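Local coordinates for protein nisin leader peptide-processing serine protease NisP (Lactococcus lactis subsp. lactis, PDB 4MZD) that probably acts as a subtilisin-like serine endopeptidase, through the S8 protease domain present here, to remove the leader peptide from the lantibiotic nisin, at residues S65-M75 against Q154-V164; G330-F338 against Y348-K358. All blocks are in the same frame, centred on the assembly; numbering follows the deposited sequence.

Interaction 1: residues S65-M75 against Q154-V164; sequences SHDFWDYQWDM and QITANGNILGV
Gln72 lays its carboxamide against the backbone of Leu162 and uses both ends of it: OE1 accepts a hydrogen bond from Leu162 N at 2.9 Å, nearly straight at 169°, and NE2 donates one to Leu162 O, also 2.9 Å away. With CG anti to its own carbonyl carbon (chi1 -61°) and the chain extended beyond it, the amide reaches across to the opposing backbone much as a neighbouring strand would, and the paired bonds fix its flip. The second N-H of NE2 goes to a water among buried side chains that also accepts from Gln154 NE2 and donates to Asp74 OD2.

This inner half is the tight one. Ile161 CB sits 3.3 Å from Gln72 OE1. The bent chain of Met75 lays SD 3.4 Å from Val164 CG1 and swings CE in beside Gln154 OE1 and Leu162 O. Asp74 OD2 and Gln154 OE1, two acceptors, are held near each other by Lys358, which binds both.

Toward the exposed N-terminal end the side chains pack less closely and are open to solvent, though polar bonds stay short. His66 ND1 points in its ring plane at a lone pair of Gly159 O, 2.7 Å away, while Leu162 CD2 lies over one face of that ring in a CH-pi contact. In the type I turn from His66 to Trp69, Phe68 N donates to Asn160 O at 2.8 Å, and the Phe68 ring meets that of Phe338 edge-to-face.

The contact thus ties the chain entering helix 73-79 to the loop after helix 147-156 of the subtilisin-like fold, the helix that opens with the predicted catalytic His147. Since His66 ND1 is the donor, that nitrogen carries a proton, while the buried carboxylate of Asp74 is probably kept ionised by Lys358.

Interaction 2: residues G330-F338 against Y348-K358; sequences GYYLKDWLF and YVYGNSFATPK
Tyr348 fills the space between Tyr332 and Phe338, its ring covered on both faces. Tyr332 comes down edge-to-face over one side, with CD1 3.6 Å from Tyr348 CE2 and the planes at 73°. On the opposite face Phe338 CD1 lies 3.4 Å from Tyr348 CE2, nearer the rim, the rings oblique. Water bridges the phenol to the helix: it accepts from Tyr348 OH and donates to Leu333 O.

Trp336, whose CB packs on Tyr348 CB, pairs instead with Tyr350, which runs alongside, pointing the same way, and sets CD2 over the indole face, 3.5 Å from Trp336 CE2; the two rings meet obliquely, and Tyr350 CB adds a CH-pi contact to the five-membered ring.

The beta hairpin of strands 337-340 and 346-349 sets these rings in register. Leu337 and Val349 form its hydrogen-bonded pair, Leu337 N giving to Val349 O at 2.8 Å and 174°, and Val349 N answering to Leu337 O. Phe338 and Tyr348 are the next, non-hydrogen-bonded pair, on the face opposite Leu337 and Val349.

On the Leu337 and Val349 face, Leu337, its CG wedged between backbone N and carbonyl carbon (chi1 63°), turns CD1 to Val349 CG2 at 3.6 Å and CD2 to Phe354 CB. Val349 CG2 stands over the centre of the Phe354 ring, whose other face carries Ser353 OG. Further out, Ser353, the predicted nucleophile of the subtilase triad, is hydrogen-bonded through OG to His147 NE2 and to Arg488 O at the C-terminus, and Lys358 NZ reaches back to Phe354 O as well as to Gln154.

Overall arrangement
Interactions 1 and 2 meet at Lys358 of interaction 2, whose NZ lies 2.8 Å from Asp74 OD2 of interaction 1. Strand 337-340 serves both: Phe68 and Ile161 of interaction 1 meet Phe338, and Gln154 meets Leu337. The two centres lie about 12 Å apart, on the same side of the chain's centre. Interaction 1 sits farther out, about 18 Å from that centre against 13 Å, and relies on amide and imidazole bonds to loop backbone, a backbone bond, and a water that joins side chains. Interaction 2 is an aromatic-lined hairpin running into the segment with Ser353. Both are partly buried, and Trp73 of interaction 1 packs on the 332-335 helix and bonds to Trp336 O.

Interaction 1: residues S65-M75 against Q154-V164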
loop_
_atom_site.group_PDB
_atom_site.type_symbol
_atom_site.label_atom_id
_atom_site.label_comp_id
_atom_site.label_asym_id
_atom_site.label_seq_id
_atom_site.Cartn_x
_atom_site.Cartn_y
_atom_site.Cartn_z
ATOM N N SER A 65 9.281 -20.885 -17.216
ATOM C CA SER A 65 8.122 -19.991 -17.212
ATOM C C SER A 65 8.223 -18.831 -16.214
ATOM O O SER A 65 8.079 -17.673 -16.605
ATOM C CB SER A 65 6.825 -20.774 -16.991
ATOM O OG SER A 65 6.501 -21.553 -18.128
ATOM N N HIS A 66 8.455 -19.134 -14.935
ATOM C CA HIS A 66 8.545 -18.108 -13.891
ATOM C C HIS A 66 9.869 -18.246 -13.154
ATOM O O HIS A 66 9.938 -18.792 -12.051
ATOM C CB HIS A 66 7.355 -18.210 -12.939
ATOM C CG HIS A 66 6.041 -18.297 -13.647
ATOM N ND1 HIS A 66 5.558 -17.280 -14.442
ATOM C CD2 HIS A 66 5.123 -19.290 -13.708
ATOM C CE1 HIS A 66 4.395 -17.639 -14.955
ATOM N NE2 HIS A 66 4.106 -18.853 -14.522
ATOM N N ASP A 67 10.920 -17.734 -13.785
ATOM C CA ASP A 67 12.287 -17.999 -13.357
ATOM C C ASP A 67 12.571 -17.664 -11.908
ATOM O O ASP A 67 13.391 -18.327 -11.275
ATOM C CB ASP A 67 13.274 -17.225 -14.220
ATOM C CG ASP A 67 13.281 -17.685 -15.651
ATOM O OD1 ASP A 67 13.076 -18.897 -15.893
ATOM O OD2 ASP A 67 13.505 -16.833 -16.531
ATOM N N PHE A 68 11.925 -16.626 -11.385
ATOM C CA PHE A 68 12.284 -16.131 -10.062
ATOM C C PHE A 68 11.231 -16.437 -8.993
ATOM O O PHE A 68 11.307 -15.929 -7.873
ATOM C CB PHE A 68 12.597 -14.632 -10.128
ATOM C CG PHE A 68 13.780 -14.292 -11.013
ATOM C CD1 PHE A 68 14.920 -15.084 -11.024
ATOM C CD2 PHE A 68 13.745 -13.176 -11.840
ATOM C CE1 PHE A 68 16.007 -14.761 -11.838
ATOM C CE2 PHE A 68 14.827 -12.851 -12.647
ATOM C CZ PHE A 68 15.955 -13.648 -12.644
ATOM N N TRP A 69 10.264 -17.287 -9.320
ATOM C CA TRP A 69 9.271 -17.700 -8.338
ATOM C C TRP A 69 9.916 -18.211 -7.050
ATOM O O TRP A 69 9.433 -17.931 -5.951
ATOM C CB TRP A 69 8.362 -18.773 -8.934
ATOM C CG TRP A 69 7.467 -19.438 -7.946
ATOM C CD1 TRP A 69 7.548 -20.726 -7.509
ATOM C CD2 TRP A 69 6.350 -18.853 -7.269
ATOM N NE1 TRP A 69 6.548 -20.984 -6.606
ATOM C CE2 TRP A 69 5.793 -19.852 -6.443
ATOM C CE3 TRP A 69 5.758 -17.587 -7.288
ATOM C CZ2 TRP A 69 4.678 -19.623 -5.641
ATOM C CZ3 TRP A 69 4.651 -17.360 -6.488
ATOM C CH2 TRP A 69 4.123 -18.373 -5.677
ATOM N N ASP A 70 11.012 -18.950 -7.179
ATOM C CA ASP A 70 11.666 -19.518 -6.003
ATOM C C ASP A 70 12.186 -18.467 -5.027
ATOM O O ASP A 70 12.388 -18.762 -3.849
ATOM C CB ASP A 70 12.801 -20.456 -6.421
ATOM C CG ASP A 70 12.292 -21.742 -7.039
ATOM O OD1 ASP A 70 11.150 -22.136 -6.723
ATOM O OD2 ASP A 70 13.037 -22.365 -7.827
ATOM N N TYR A 71 12.396 -17.248 -5.513
ATOM C CA TYR A 71 12.845 -16.152 -4.660
ATOM C C TYR A 71 11.685 -15.503 -3.909
ATOM O O TYR A 71 11.907 -14.684 -3.021
ATOM C CB TYR A 71 13.537 -15.067 -5.492
ATOM C CG TYR A 71 14.855 -15.469 -6.107
ATOM C CD1 TYR A 71 15.781 -16.217 -5.389
ATOM C CD2 TYR A 71 15.185 -15.080 -7.396
ATOM C CE1 TYR A 71 16.993 -16.583 -5.944
ATOM C CE2 TYR A 71 16.387 -15.443 -7.964
ATOM C CZ TYR A 71 17.287 -16.195 -7.236
ATOM O OH TYR A 71 18.484 -16.550 -7.806
ATOM N N GLN A 72 10.453 -15.860 -4.260
ATOM C CA GLN A 72 9.271 -15.170 -3.744
ATOM C C GLN A 72 8.663 -15.851 -2.521
ATOM O O GLN A 72 7.498 -16.243 -2.529
ATOM C CB GLN A 72 8.225 -15.017 -4.847
ATOM C CG GLN A 72 8.698 -14.199 -6.020
ATOM C CD GLN A 72 7.563 -13.880 -6.951
ATOM O OE1 GLN A 72 7.344 -14.570 -7.944
ATOM N NE2 GLN A 72 6.817 -12.834 -6.630
ATOM N N TRP A 73 9.451 -15.954 -1.452
ATOM C CA TRP A 73 8.974 -16.542 -0.197
ATOM C C TRP A 73 7.679 -15.868 0.258
ATOM O O TRP A 73 6.805 -16.504 0.855
ATOM C CB TRP A 73 10.043 -16.420 0.911
ATOM C CG TRP A 73 10.425 -14.996 1.237
ATOM C CD1 TRP A 73 11.450 -14.281 0.697
ATOM C CD2 TRP A 73 9.772 -14.121 2.164
ATOM N NE1 TRP A 73 11.478 -13.011 1.221
ATOM C CE2 TRP A 73 10.462 -12.889 2.130
ATOM C CE3 TRP A 73 8.677 -14.258 3.026
ATOM C CZ2 TRP A 73 10.079 -11.793 2.905
ATOM C CZ3 TRP A 73 8.296 -13.163 3.799
ATOM C CH2 TRP A 73 8.997 -11.951 3.728
ATOM N N ASP A 74 7.581 -14.565 0.001
ATOM C CA ASP A 74 6.467 -13.754 0.470
ATOM C C ASP A 74 5.175 -14.081 -0.285
ATOM O O ASP A 74 4.081 -14.070 0.288
ATOM C CB ASP A 74 6.827 -12.270 0.334
ATOM C CG ASP A 74 7.147 -11.872 -1.097
ATOM O OD1 ASP A 74 7.934 -12.583 -1.761
ATOM O OD2 ASP A 74 6.601 -10.846 -1.564
ATOM N N MET A 75 5.312 -14.376 -1.575
ATOM C CA MET A 75 4.180 -14.770 -2.403
ATOM C C MET A 75 3.781 -16.211 -2.090
ATOM O O MET A 75 2.600 -16.537 -2.029
ATOM C CB MET A 75 4.526 -14.591 -3.887
ATOM C CG MET A 75 3.385 -14.196 -4.793
ATOM S SD MET A 75 2.501 -12.697 -4.268
ATOM C CE MET A 75 3.534 -11.290 -4.686
ATOM N N GLN A 154 3.638 -6.544 -7.126
ATOM C CA GLN A 154 3.017 -7.344 -6.080
ATOM C C GLN A 154 1.558 -7.661 -6.389
ATOM O O GLN A 154 1.041 -8.694 -5.954
ATOM C CB GLN A 154 3.114 -6.635 -4.729
ATOM C CG GLN A 154 4.536 -6.491 -4.247
ATOM C CD GLN A 154 5.147 -7.833 -3.973
ATOM O OE1 GLN A 154 4.738 -8.520 -3.041
ATOM N NE2 GLN A 154 6.090 -8.249 -4.824
ATOM N N ILE A 155 0.886 -6.760 -7.103
ATOM C CA ILE A 155 -0.490 -6.996 -7.494
ATOM C C ILE A 155 -0.586 -7.949 -8.684
ATOM O O ILE A 155 -1.341 -8.921 -8.634
ATOM C CB ILE A 155 -1.218 -5.680 -7.864
ATOM C CG1 ILE A 155 -1.127 -4.675 -6.713
ATOM C CG2 ILE A 155 -2.673 -5.951 -8.209
ATOM C CD1 ILE A 155 -1.702 -3.319 -7.030
ATOM N N THR A 156 0.171 -7.666 -9.747
ATOM C CA THR A 156 -0.190 -8.168 -11.064
ATOM C C THR A 156 0.942 -8.781 -11.886
ATOM O O THR A 156 0.695 -9.227 -13.003
ATOM C CB THR A 156 -0.862 -7.039 -11.882
ATOM O OG1 THR A 156 -1.531 -7.602 -13.005
ATOM C CG2 THR A 156 0.155 -5.994 -12.360
ATOM N N ALA A 157 2.173 -8.810 -11.382
ATOM C CA ALA A 157 3.258 -9.349 -12.204
ATOM C C ALA A 157 2.878 -10.711 -12.759
ATOM O O ALA A 157 2.329 -11.567 -12.057
ATOM C CB ALA A 157 4.554 -9.436 -11.431
ATOM N N ASN A 158 3.192 -10.924 -14.031
ATOM C CA ASN A 158 2.829 -12.160 -14.692
ATOM C C ASN A 158 3.928 -12.599 -15.635
ATOM O O ASN A 158 3.769 -12.583 -16.851
ATOM C CB ASN A 158 1.513 -11.973 -15.438
ATOM C CG ASN A 158 0.921 -13.281 -15.906
ATOM O OD1 ASN A 158 1.343 -14.353 -15.475
ATOM N ND2 ASN A 158 -0.080 -13.203 -16.776
ATOM N N GLY A 159 5.058 -12.996 -15.077
ATOM C CA GLY A 159 6.179 -13.366 -15.914
ATOM C C GLY A 159 7.275 -14.004 -15.096
ATOM O O GLY A 159 7.103 -15.088 -14.540
ATOM N N ASN A 160 8.410 -13.326 -15.008
ATOM C CA ASN A 160 9.547 -13.886 -14.291
ATOM C C ASN A 160 9.312 -13.941 -12.783
ATOM O O ASN A 160 9.886 -14.791 -12.089
ATOM C CB ASN A 160 10.813 -13.117 -14.655
ATOM C CG ASN A 160 11.006 -13.017 -16.157
ATOM O OD1 ASN A 160 10.828 -13.995 -16.882
ATOM N ND2 ASN A 160 11.359 -11.833 -16.634
ATOM N N ILE A 161 8.481 -13.023 -12.286
ATOM C CA ILE A 161 7.874 -13.160 -10.967
ATOM C C ILE A 161 6.365 -13.102 -11.135
ATOM O O ILE A 161 5.855 -12.711 -12.196
ATOM C CB ILE A 161 8.332 -12.079 -9.953
ATOM C CG1 ILE A 161 7.806 -10.695 -10.327
ATOM C CG2 ILE A 161 9.838 -12.082 -9.798
ATOM C CD1 ILE A 161 7.929 -9.698 -9.211
ATOM N N LEU A 162 5.661 -13.499 -10.080
ATOM C CA LEU A 162 4.202 -13.484 -10.055
ATOM C C LEU A 162 3.698 -12.597 -8.927
ATOM O O LEU A 162 4.199 -12.652 -7.794
ATOM C CB LEU A 162 3.655 -14.894 -9.835
ATOM C CG LEU A 162 3.933 -15.858 -10.984
ATOM C CD1 LEU A 162 3.540 -17.272 -10.598
ATOM C CD2 LEU A 162 3.227 -15.428 -12.260
ATOM N N GLY A 163 2.696 -11.786 -9.233
ATOM C CA GLY A 163 1.959 -11.062 -8.216
ATOM C C GLY A 163 0.897 -11.943 -7.587
ATOM O O GLY A 163 0.802 -13.136 -7.905
ATOM N N VAL A 164 0.079 -11.380 -6.704
ATOM C CA VAL A 164 -0.984 -12.172 -6.100
ATOM C C VAL A 164 -2.082 -12.510 -7.102
ATOM O O VAL A 164 -2.786 -13.508 -6.937
ATOM C CB VAL A 164 -1.630 -11.481 -4.875
ATOM C CG1 VAL A 164 -0.665 -11.453 -3.698
ATOM C CG2 VAL A 164 -2.177 -10.098 -5.229
HETATM O O HOH W 1 7.415 -10.904 -4.430
#

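Interaction 2: residues G330-F338 against Y348-K358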
loop_
_atom_site.group_PDB
_atom_site.type_symbol
_atom_site.label_atom_id
_atom_site.label_comp_id
_atom_site.label_asym_id
_atom_site.label_seq_id
_atom_site.Cartn_x
_atom_site.Cartn_y
_atom_site.Cartn_z
ATOM N N GLY A 330 23.699 -13.125 2.773
ATOM C CA GLY A 330 22.460 -13.448 2.086
ATOM C C GLY A 330 21.182 -13.307 2.893
ATOM O O GLY A 330 20.163 -13.909 2.540
ATOM N N TYR A 331 21.212 -12.508 3.959
ATOM C CA TYR A 331 20.014 -12.294 4.763
ATOM C C TYR A 331 18.859 -11.755 3.930
ATOM O O TYR A 331 17.695 -12.070 4.196
ATOM C CB TYR A 331 20.303 -11.337 5.922
ATOM C CG TYR A 331 21.066 -11.963 7.068
ATOM C CD1 TYR A 331 20.395 -12.643 8.074
ATOM C CD2 TYR A 331 22.453 -11.887 7.136
ATOM C CE1 TYR A 331 21.082 -13.220 9.122
ATOM C CE2 TYR A 331 23.148 -12.462 8.183
ATOM C CZ TYR A 331 22.453 -13.125 9.168
ATOM O OH TYR A 331 23.134 -13.702 10.211
ATOM N N TYR A 332 19.178 -10.928 2.937
ATOM C CA TYR A 332 18.141 -10.298 2.126
ATOM C C TYR A 332 17.259 -11.319 1.407
ATOM O O TYR A 332 16.115 -11.017 1.089
ATOM C CB TYR A 332 18.747 -9.324 1.108
ATOM C CG TYR A 332 19.629 -10.001 0.090
ATOM C CD1 TYR A 332 19.113 -10.446 -1.120
ATOM C CD2 TYR A 332 20.975 -10.202 0.341
ATOM C CE1 TYR A 332 19.916 -11.071 -2.045
ATOM C CE2 TYR A 332 21.785 -10.825 -0.575
ATOM C CZ TYR A 332 21.250 -11.260 -1.768
ATOM O OH TYR A 332 22.059 -11.887 -2.683
ATOM N N LEU A 333 17.786 -12.512 1.135
ATOM C CA LEU A 333 17.029 -13.510 0.384
ATOM C C LEU A 333 15.745 -13.919 1.089
ATOM O O LEU A 333 14.740 -14.228 0.441
ATOM C CB LEU A 333 17.883 -14.751 0.127
ATOM C CG LEU A 333 19.097 -14.545 -0.774
ATOM C CD1 LEU A 333 20.066 -15.704 -0.636
ATOM C CD2 LEU A 333 18.657 -14.383 -2.224
ATOM N N LYS A 334 15.788 -13.940 2.417
ATOM C CA LYS A 334 14.618 -14.294 3.208
ATOM C C LYS A 334 13.980 -13.095 3.903
ATOM O O LYS A 334 12.814 -13.155 4.273
ATOM C CB LYS A 334 14.969 -15.360 4.243
ATOM C CG LYS A 334 15.411 -16.673 3.631
ATOM C CD LYS A 334 15.527 -17.770 4.677
ATOM C CE LYS A 334 16.358 -17.330 5.869
ATOM N NZ LYS A 334 15.558 -16.566 6.868
ATOM N N ASP A 335 14.743 -12.019 4.083
ATOM C CA ASP A 335 14.277 -10.880 4.874
ATOM C C ASP A 335 13.560 -9.829 4.043
ATOM O O ASP A 335 12.662 -9.141 4.540
ATOM C CB ASP A 335 15.448 -10.184 5.566
ATOM C CG ASP A 335 16.021 -10.971 6.724
ATOM O OD1 ASP A 335 15.601 -12.123 6.966
ATOM O OD2 ASP A 335 16.934 -10.419 7.370
ATOM N N TRP A 336 14.001 -9.658 2.798
ATOM C CA TRP A 336 13.414 -8.668 1.908
ATOM C C TRP A 336 12.702 -9.404 0.788
ATOM O O TRP A 336 12.863 -10.618 0.632
ATOM C CB TRP A 336 14.473 -7.696 1.385
ATOM C CG TRP A 336 15.014 -6.769 2.442
ATOM C CD1 TRP A 336 14.668 -6.733 3.767
ATOM C CD2 TRP A 336 15.993 -5.742 2.253
ATOM N NE1 TRP A 336 15.378 -5.748 4.408
ATOM C CE2 TRP A 336 16.198 -5.127 3.504
ATOM C CE3 TRP A 336 16.715 -5.279 1.145
ATOM C CZ2 TRP A 336 17.096 -4.075 3.678
ATOM C CZ3 TRP A 336 17.610 -4.236 1.321
ATOM C CH2 TRP A 336 17.790 -3.645 2.582
ATOM N N LEU A 337 11.893 -8.684 0.029
ATOM C CA LEU A 337 11.114 -9.354 -0.991
ATOM C C LEU A 337 11.457 -8.846 -2.389
ATOM O O LEU A 337 11.815 -7.689 -2.613
ATOM C CB LEU A 337 9.625 -9.333 -0.680
ATOM C CG LEU A 337 9.016 -7.946 -0.626
ATOM C CD1 LEU A 337 8.324 -7.637 -1.930
ATOM C CD2 LEU A 337 8.010 -7.845 0.520
ATOM N N PHE A 338 11.363 -9.766 -3.327
ATOM C CA PHE A 338 11.841 -9.571 -4.682
ATOM C C PHE A 338 10.680 -9.107 -5.551
ATOM O O PHE A 338 9.662 -9.786 -5.645
ATOM C CB PHE A 338 12.359 -10.926 -5.161
ATOM C CG PHE A 338 13.171 -10.881 -6.412
ATOM C CD1 PHE A 338 14.445 -10.349 -6.420
ATOM C CD2 PHE A 338 12.671 -11.430 -7.574
ATOM C CE1 PHE A 338 15.198 -10.354 -7.588
ATOM C CE2 PHE A 338 13.412 -11.433 -8.739
ATOM C CZ PHE A 338 14.680 -10.908 -8.743
ATOM N N TYR A 348 15.219 -6.134 -4.435
ATOM C CA TYR A 348 14.753 -6.480 -3.098
ATOM C C TYR A 348 14.305 -5.239 -2.352
ATOM O O TYR A 348 15.027 -4.241 -2.305
ATOM C CB TYR A 348 15.859 -7.193 -2.314
ATOM C CG TYR A 348 15.956 -8.651 -2.690
ATOM C CD1 TYR A 348 15.125 -9.584 -2.082
ATOM C CD2 TYR A 348 16.842 -9.096 -3.673
ATOM C CE1 TYR A 348 15.171 -10.918 -2.423
ATOM C CE2 TYR A 348 16.900 -10.441 -4.017
ATOM C CZ TYR A 348 16.059 -11.345 -3.393
ATOM O OH TYR A 348 16.112 -12.674 -3.761
ATOM N N VAL A 349 13.116 -5.322 -1.760
ATOM C CA VAL A 349 12.490 -4.203 -1.064
ATOM C C VAL A 349 11.889 -4.686 0.255
ATOM O O VAL A 349 11.810 -5.886 0.519
ATOM C CB VAL A 349 11.366 -3.578 -1.932
ATOM C CG1 VAL A 349 11.931 -3.067 -3.251
ATOM C CG2 VAL A 349 10.245 -4.582 -2.170
ATOM N N TYR A 350 11.451 -3.744 1.084
ATOM C CA TYR A 350 10.713 -4.091 2.297
ATOM C C TYR A 350 9.768 -2.952 2.627
ATOM O O TYR A 350 9.977 -1.822 2.191
ATOM C CB TYR A 350 11.659 -4.345 3.481
ATOM C CG TYR A 350 12.382 -3.099 3.929
ATOM C CD1 TYR A 350 11.822 -2.253 4.885
ATOM C CD2 TYR A 350 13.604 -2.742 3.379
ATOM C CE1 TYR A 350 12.459 -1.097 5.279
ATOM C CE2 TYR A 350 14.253 -1.583 3.776
ATOM C CZ TYR A 350 13.670 -0.773 4.727
ATOM O OH TYR A 350 14.306 0.374 5.131
ATOM N N GLY A 351 8.739 -3.251 3.410
ATOM C CA GLY A 351 7.854 -2.218 3.911
ATOM C C GLY A 351 6.393 -2.563 3.704
ATOM O O GLY A 351 6.037 -3.376 2.838
ATOM N N ASN A 352 5.530 -1.926 4.489
ATOM C CA ASN A 352 4.108 -2.225 4.402
ATOM C C ASN A 352 3.502 -1.864 3.053
ATOM O O ASN A 352 2.430 -2.356 2.699
ATOM C CB ASN A 352 3.353 -1.547 5.537
ATOM C CG ASN A 352 3.663 -2.175 6.878
ATOM O OD1 ASN A 352 4.260 -3.255 6.942
ATOM N ND2 ASN A 352 3.255 -1.515 7.955
ATOM N N SER A 353 4.184 -1.009 2.298
ATOM C CA SER A 353 3.765 -0.742 0.924
ATOM C C SER A 353 3.718 -1.985 0.044
ATOM O O SER A 353 3.108 -1.932 -1.018
ATOM C CB SER A 353 4.682 0.269 0.260
ATOM O OG SER A 353 6.007 -0.201 0.248
ATOM N N PHE A 354 4.373 -3.067 0.460
ATOM C CA PHE A 354 4.423 -4.290 -0.328
ATOM C C PHE A 354 3.531 -5.393 0.222
ATOM O O PHE A 354 3.291 -6.392 -0.459
ATOM C CB PHE A 354 5.874 -4.722 -0.517
ATOM C CG PHE A 354 6.711 -3.624 -1.069
ATOM C CD1 PHE A 354 6.467 -3.144 -2.353
ATOM C CD2 PHE A 354 7.668 -2.995 -0.296
ATOM C CE1 PHE A 354 7.183 -2.084 -2.855
ATOM C CE2 PHE A 354 8.402 -1.932 -0.805
ATOM C CZ PHE A 354 8.155 -1.479 -2.092
ATOM N N ALA A 355 3.030 -5.195 1.444
ATOM C CA ALA A 355 1.969 -6.029 2.005
ATOM C C ALA A 355 0.613 -5.589 1.454
ATOM O O ALA A 355 -0.221 -6.409 1.074
ATOM C CB ALA A 355 1.980 -5.929 3.526
ATOM N N THR A 356 0.412 -4.276 1.413
ATOM C CA THR A 356 -0.828 -3.658 0.959
ATOM C C THR A 356 -1.313 -4.169 -0.409
ATOM O O THR A 356 -2.458 -4.588 -0.533
ATOM C CB THR A 356 -0.675 -2.124 1.027
ATOM O OG1 THR A 356 -0.336 -1.766 2.371
ATOM C CG2 THR A 356 -1.957 -1.410 0.662
ATOM N N PRO A 357 -0.440 -4.181 -1.434
ATOM C CA PRO A 357 -0.882 -4.655 -2.753
ATOM C C PRO A 357 -1.234 -6.136 -2.785
ATOM O O PRO A 357 -2.018 -6.546 -3.649
ATOM C CB PRO A 357 0.328 -4.369 -3.659
ATOM C CG PRO A 357 1.489 -4.220 -2.714
ATOM C CD PRO A 357 0.885 -3.550 -1.516
ATOM N N LYS A 358 -0.650 -6.935 -1.899
ATOM C CA LYS A 358 -1.041 -8.338 -1.825
ATOM C C LYS A 358 -2.513 -8.427 -1.429
ATOM O O LYS A 358 -3.284 -9.197 -1.997
ATOM C CB LYS A 358 -0.173 -9.108 -0.830
ATOM C CG LYS A 358 1.295 -9.211 -1.216
ATOM C CD LYS A 358 2.028 -10.091 -0.200
ATOM C CE LYS A 358 3.440 -10.485 -0.614
ATOM N NZ LYS A 358 4.441 -9.398 -0.460
HETATM O O HOH W 2 14.580 -14.305 -2.290
#